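Local coordinates for glycine oxidase (Bacillus cereus ATCC 14579, PDB 7CYX), which probably oxidises glycine with molecular oxygen and water to glyoxylate, hydrogen peroxide and ammonium, using FAD as cofactor, in thiamine diphosphate biosynthesis, at residues G13-A24 and L158-S169. Numbering follows the deposited sequence.
With FAD (flavin-adenine dinucleotide), chain C.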
# COMPACT_ATOMS: atom_id res chain seq x y z
N GLY A 13 -7.81 -14.88 7.51
CA GLY A 13 -7.30 -13.74 8.28
C GLY A 13 -5.77 -13.75 8.37
O GLY A 13 -5.11 -14.50 7.68
N VAL A 14 -5.23 -12.90 9.24
CA VAL A 14 -3.78 -12.77 9.44
C VAL A 14 -3.19 -14.08 9.96
O VAL A 14 -2.07 -14.43 9.56
CB VAL A 14 -3.44 -11.61 10.41
CG1 VAL A 14 -3.81 -11.93 11.85
CG2 VAL A 14 -1.97 -11.23 10.33
N ILE A 15 -3.92 -14.76 10.86
CA ILE A 15 -3.46 -15.92 11.58
C ILE A 15 -3.35 -17.10 10.61
O ILE A 15 -2.39 -17.80 10.62
CB ILE A 15 -4.38 -16.25 12.79
CG1 ILE A 15 -4.41 -15.14 13.84
CG2 ILE A 15 -3.98 -17.58 13.42
CD1 ILE A 15 -3.07 -14.91 14.53
N GLY A 16 -4.38 -17.31 9.79
CA GLY A 16 -4.39 -18.40 8.82
C GLY A 16 -3.44 -18.11 7.67
O GLY A 16 -2.74 -18.99 7.20
N SER A 17 -3.42 -16.85 7.23
CA SER A 17 -2.50 -16.43 6.19
C SER A 17 -1.06 -16.56 6.72
O SER A 17 -0.18 -16.99 5.97
CB SER A 17 -2.80 -15.05 5.69
OG SER A 17 -4.10 -15.00 5.09
N SER A 18 -0.82 -16.25 8.00
CA SER A 18 0.54 -16.38 8.55
C SER A 18 0.96 -17.85 8.50
O SER A 18 2.03 -18.18 8.04
CB SER A 18 0.67 -15.83 9.94
OG SER A 18 1.94 -16.13 10.51
N VAL A 19 0.06 -18.73 8.96
CA VAL A 19 0.31 -20.16 8.92
C VAL A 19 0.58 -20.58 7.47
O VAL A 19 1.52 -21.30 7.18
CB VAL A 19 -0.87 -20.92 9.56
CG1 VAL A 19 -0.75 -22.42 9.39
CG2 VAL A 19 -1.02 -20.59 11.05
N ALA A 20 -0.24 -20.10 6.53
CA ALA A 20 -0.08 -20.43 5.12
C ALA A 20 1.34 -20.05 4.67
O ALA A 20 2.00 -20.82 4.05
CB ALA A 20 -1.14 -19.73 4.30
N HIS A 21 1.79 -18.84 5.04
CA HIS A 21 3.09 -18.33 4.63
C HIS A 21 4.22 -19.28 5.05
O HIS A 21 4.99 -19.67 4.22
CB HIS A 21 3.36 -16.94 5.23
CG HIS A 21 4.80 -16.54 5.17
ND1 HIS A 21 5.39 -16.08 4.01
CD2 HIS A 21 5.77 -16.54 6.11
CE1 HIS A 21 6.67 -15.81 4.25
NE2 HIS A 21 6.92 -16.09 5.53
N PHE A 22 4.33 -19.58 6.35
CA PHE A 22 5.45 -20.34 6.91
C PHE A 22 5.48 -21.77 6.37
O PHE A 22 6.57 -22.27 6.11
CB PHE A 22 5.43 -20.32 8.44
CG PHE A 22 5.83 -18.99 9.01
CD1 PHE A 22 7.17 -18.63 9.14
CD2 PHE A 22 4.86 -18.06 9.37
CE1 PHE A 22 7.52 -17.39 9.65
CE2 PHE A 22 5.22 -16.81 9.86
CZ PHE A 22 6.55 -16.48 10.01
N LEU A 23 4.31 -22.42 6.22
CA LEU A 23 4.22 -23.82 5.73
C LEU A 23 4.66 -23.89 4.26
O LEU A 23 5.55 -24.66 3.93
CB LEU A 23 2.79 -24.34 5.85
CG LEU A 23 2.31 -24.78 7.23
CD1 LEU A 23 0.87 -25.24 7.15
CD2 LEU A 23 3.19 -25.87 7.83
N ALA A 24 4.00 -23.10 3.41
CA ALA A 24 4.28 -23.07 1.95
C ALA A 24 5.74 -22.71 1.69
O ALA A 24 6.36 -23.21 0.76
CB ALA A 24 3.38 -22.07 1.26
N LEU A 158 -0.28 -6.63 5.94
CA LEU A 158 0.47 -7.75 6.44
C LEU A 158 -0.28 -9.04 6.08
O LEU A 158 0.31 -10.02 5.64
CB LEU A 158 0.63 -7.62 7.94
CG LEU A 158 1.15 -8.87 8.63
CD1 LEU A 158 2.59 -9.14 8.19
CD2 LEU A 158 1.04 -8.74 10.14
N THR A 159 -1.60 -9.01 6.31
CA THR A 159 -2.45 -10.14 6.03
C THR A 159 -2.31 -10.51 4.55
O THR A 159 -1.98 -11.63 4.23
CB THR A 159 -3.92 -9.83 6.34
OG1 THR A 159 -4.04 -9.57 7.73
CG2 THR A 159 -4.84 -10.95 5.93
N LYS A 160 -2.60 -9.55 3.67
CA LYS A 160 -2.53 -9.77 2.26
C LYS A 160 -1.12 -10.25 1.90
O LYS A 160 -0.98 -11.18 1.12
CB LYS A 160 -2.98 -8.52 1.52
CG LYS A 160 -4.48 -8.25 1.57
CD LYS A 160 -4.88 -6.88 1.03
CE LYS A 160 -5.76 -6.05 1.95
NZ LYS A 160 -7.20 -6.19 1.62
N ALA A 161 -0.08 -9.67 2.51
CA ALA A 161 1.29 -10.06 2.17
C ALA A 161 1.51 -11.57 2.42
O ALA A 161 1.95 -12.30 1.51
CB ALA A 161 2.28 -9.22 2.94
N PHE A 162 1.21 -12.02 3.65
CA PHE A 162 1.30 -13.42 4.02
C PHE A 162 0.62 -14.29 2.96
O PHE A 162 1.20 -15.28 2.50
CB PHE A 162 0.62 -13.69 5.37
CG PHE A 162 1.47 -13.47 6.60
CD1 PHE A 162 2.74 -14.00 6.70
CD2 PHE A 162 0.97 -12.77 7.68
CE1 PHE A 162 3.51 -13.82 7.84
CE2 PHE A 162 1.74 -12.58 8.82
CZ PHE A 162 3.01 -13.09 8.90
N ALA A 163 -0.61 -13.93 2.58
CA ALA A 163 -1.45 -14.81 1.74
C ALA A 163 -0.87 -14.93 0.31
O ALA A 163 -0.80 -16.02 -0.24
CB ALA A 163 -2.87 -14.32 1.73
N HIS A 164 -0.44 -13.82 -0.27
CA HIS A 164 0.15 -13.85 -1.64
C HIS A 164 1.54 -14.50 -1.64
O HIS A 164 1.94 -15.11 -2.65
CB HIS A 164 0.26 -12.44 -2.20
CG HIS A 164 -1.03 -11.74 -2.42
ND1 HIS A 164 -2.01 -12.24 -3.25
CD2 HIS A 164 -1.48 -10.55 -1.96
CE1 HIS A 164 -3.03 -11.41 -3.26
NE2 HIS A 164 -2.71 -10.34 -2.49
N SER A 165 2.29 -14.32 -0.54
CA SER A 165 3.55 -15.02 -0.32
C SER A 165 3.31 -16.52 -0.43
O SER A 165 4.04 -17.22 -1.14
CB SER A 165 4.13 -14.66 1.02
OG SER A 165 5.26 -15.46 1.34
N ALA A 166 2.29 -17.00 0.29
CA ALA A 166 1.88 -18.38 0.31
C ALA A 166 1.55 -18.85 -1.10
O ALA A 166 1.97 -19.94 -1.49
CB ALA A 166 0.69 -18.57 1.22
N ALA A 167 0.79 -18.03 -1.83
CA ALA A 167 0.31 -18.38 -3.18
C ALA A 167 1.50 -18.51 -4.14
O ALA A 167 1.59 -19.48 -4.90
CB ALA A 167 -0.71 -17.36 -3.66
N ILE A 168 2.40 -17.53 -4.08
CA ILE A 168 3.63 -17.53 -4.84
C ILE A 168 4.41 -18.83 -4.59
O ILE A 168 5.00 -19.40 -5.53
CB ILE A 168 4.45 -16.25 -4.52
CG1 ILE A 168 3.80 -15.02 -5.17
CG2 ILE A 168 5.91 -16.41 -4.94
CD1 ILE A 168 4.26 -13.69 -4.63
N SER A 169 4.36 -19.28 -3.34
CA SER A 169 5.06 -20.52 -2.93
C SER A 169 4.19 -21.73 -3.23
O SER A 169 4.48 -22.78 -2.72
CB SER A 169 5.47 -20.46 -1.51
OG SER A 169 6.65 -19.70 -1.36
PA FAD C . -9.99 -12.96 11.38
O1A FAD C . -9.18 -11.90 10.75
O2A FAD C . -11.40 -12.60 11.77
O5B FAD C . -9.91 -14.21 10.43
C5B FAD C . -10.85 -15.23 10.55
C4B FAD C . -11.22 -15.56 9.13
O4B FAD C . -11.78 -16.86 9.12
C3B FAD C . -12.28 -14.63 8.58
O3B FAD C . -11.75 -14.04 7.38
C2B FAD C . -13.49 -15.51 8.27
O2B FAD C . -14.04 -15.21 6.98
C1B FAD C . -12.87 -16.87 8.19
N9A FAD C . -13.75 -17.99 8.53
C8A FAD C . -14.41 -18.15 9.70
N7A FAD C . -15.11 -19.30 9.69
C5A FAD C . -14.85 -19.91 8.52
C6A FAD C . -15.28 -21.16 7.90
N6A FAD C . -16.13 -21.95 8.59
N1A FAD C . -14.84 -21.44 6.64
C2A FAD C . -14.03 -20.59 6.00
N3A FAD C . -13.59 -19.41 6.51
C4A FAD C . -13.96 -19.04 7.75
N1 FAD C . -4.34 -6.68 17.22
C2 FAD C . -3.08 -6.21 17.45
O2 FAD C . -2.18 -7.09 17.52
N3 FAD C . -2.79 -4.89 17.59
C4 FAD C . -3.77 -3.97 17.46
O4 FAD C . -3.56 -2.73 17.53
C4X FAD C . -5.17 -4.43 17.22
N5 FAD C . -6.19 -3.57 17.13
C5X FAD C . -7.44 -4.01 16.89
C6 FAD C . -8.46 -3.09 16.77
C7 FAD C . -9.76 -3.52 16.54
C7M FAD C . -10.89 -2.52 16.41
C8 FAD C . -10.05 -4.94 16.40
C8M FAD C . -11.46 -5.44 16.13
C9 FAD C . -9.04 -5.84 16.52
C9A FAD C . -7.74 -5.45 16.76
N10 FAD C . -6.70 -6.38 16.85
C10 FAD C . -5.40 -5.88 17.11
C1' FAD C . -6.90 -7.84 16.83
C2' FAD C . -6.75 -8.58 15.54
O2' FAD C . -7.64 -7.99 14.58
C3' FAD C . -7.12 -10.02 15.80
O3' FAD C . -6.62 -10.51 17.08
C4' FAD C . -6.69 -10.83 14.57
O4' FAD C . -7.15 -10.18 13.37
C5' FAD C . -7.30 -12.21 14.54
O5' FAD C . -7.02 -12.75 13.26
P FAD C . -7.75 -14.09 12.80
O1P FAD C . -7.79 -15.07 13.92
O2P FAD C . -7.19 -14.46 11.46
O3P FAD C . -9.27 -13.51 12.73
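Phe-162 lays one face of its ring on the backbone of Ser-18. Ser-18 CA stands 3.6 Å from the centroid of the Phe-162 ring, close to the ring normal, in a CH-pi contact. The ring fills a hole between Val-14, Ser-17, Ser-18 and His-21, a knob into the FAD-binding helix. With chi1 at -86°, CG lies beside the backbone N and the ring reaches across to that helix. The His-21 ring meets the Phe-162 ring obliquely, planes at 53°. At the edge of the imidazole, in its plane, His-21 ND1 and Ser-165 OG form a 2.7 Å hydrogen bond; either may be the donor. Ser-165 OG is also hydrogen-bonded to Lys-83 NZ of helix 73-84. His-21 CD2 in turn lies over one face of Phe-22, and Ser-18 OG is at that ring's edge while hydrogen-bonded to Ser-341 O.

Segments 14-24 and 158-168 run at 33° to each other, their axes 7.7 Å apart at closest approach. Small residues permit this: Ala-20 CB meets Ala-166 CB at 3.8 Å. Near the start of helix 14-25, Thr-159 OG1 packs on Val-14 CB at 3.4 Å and is hydrogen-bonded to Ala-155 O. Gly-13 O accepts from Ser-17 N and Ser-17 OG, from opposite faces of its plane.

Gly-13 and Gly-16 fit the Rossmann-type GxGxxG pattern. Ile-15 N gives a weak hydrogen bond to FAD O2P. The contact is thus mostly apolar, with one buried polar pair, and packs helix 155-168 along the dinucleotide-binding helix, whose N-terminus probably helps stabilise the phosphate charge.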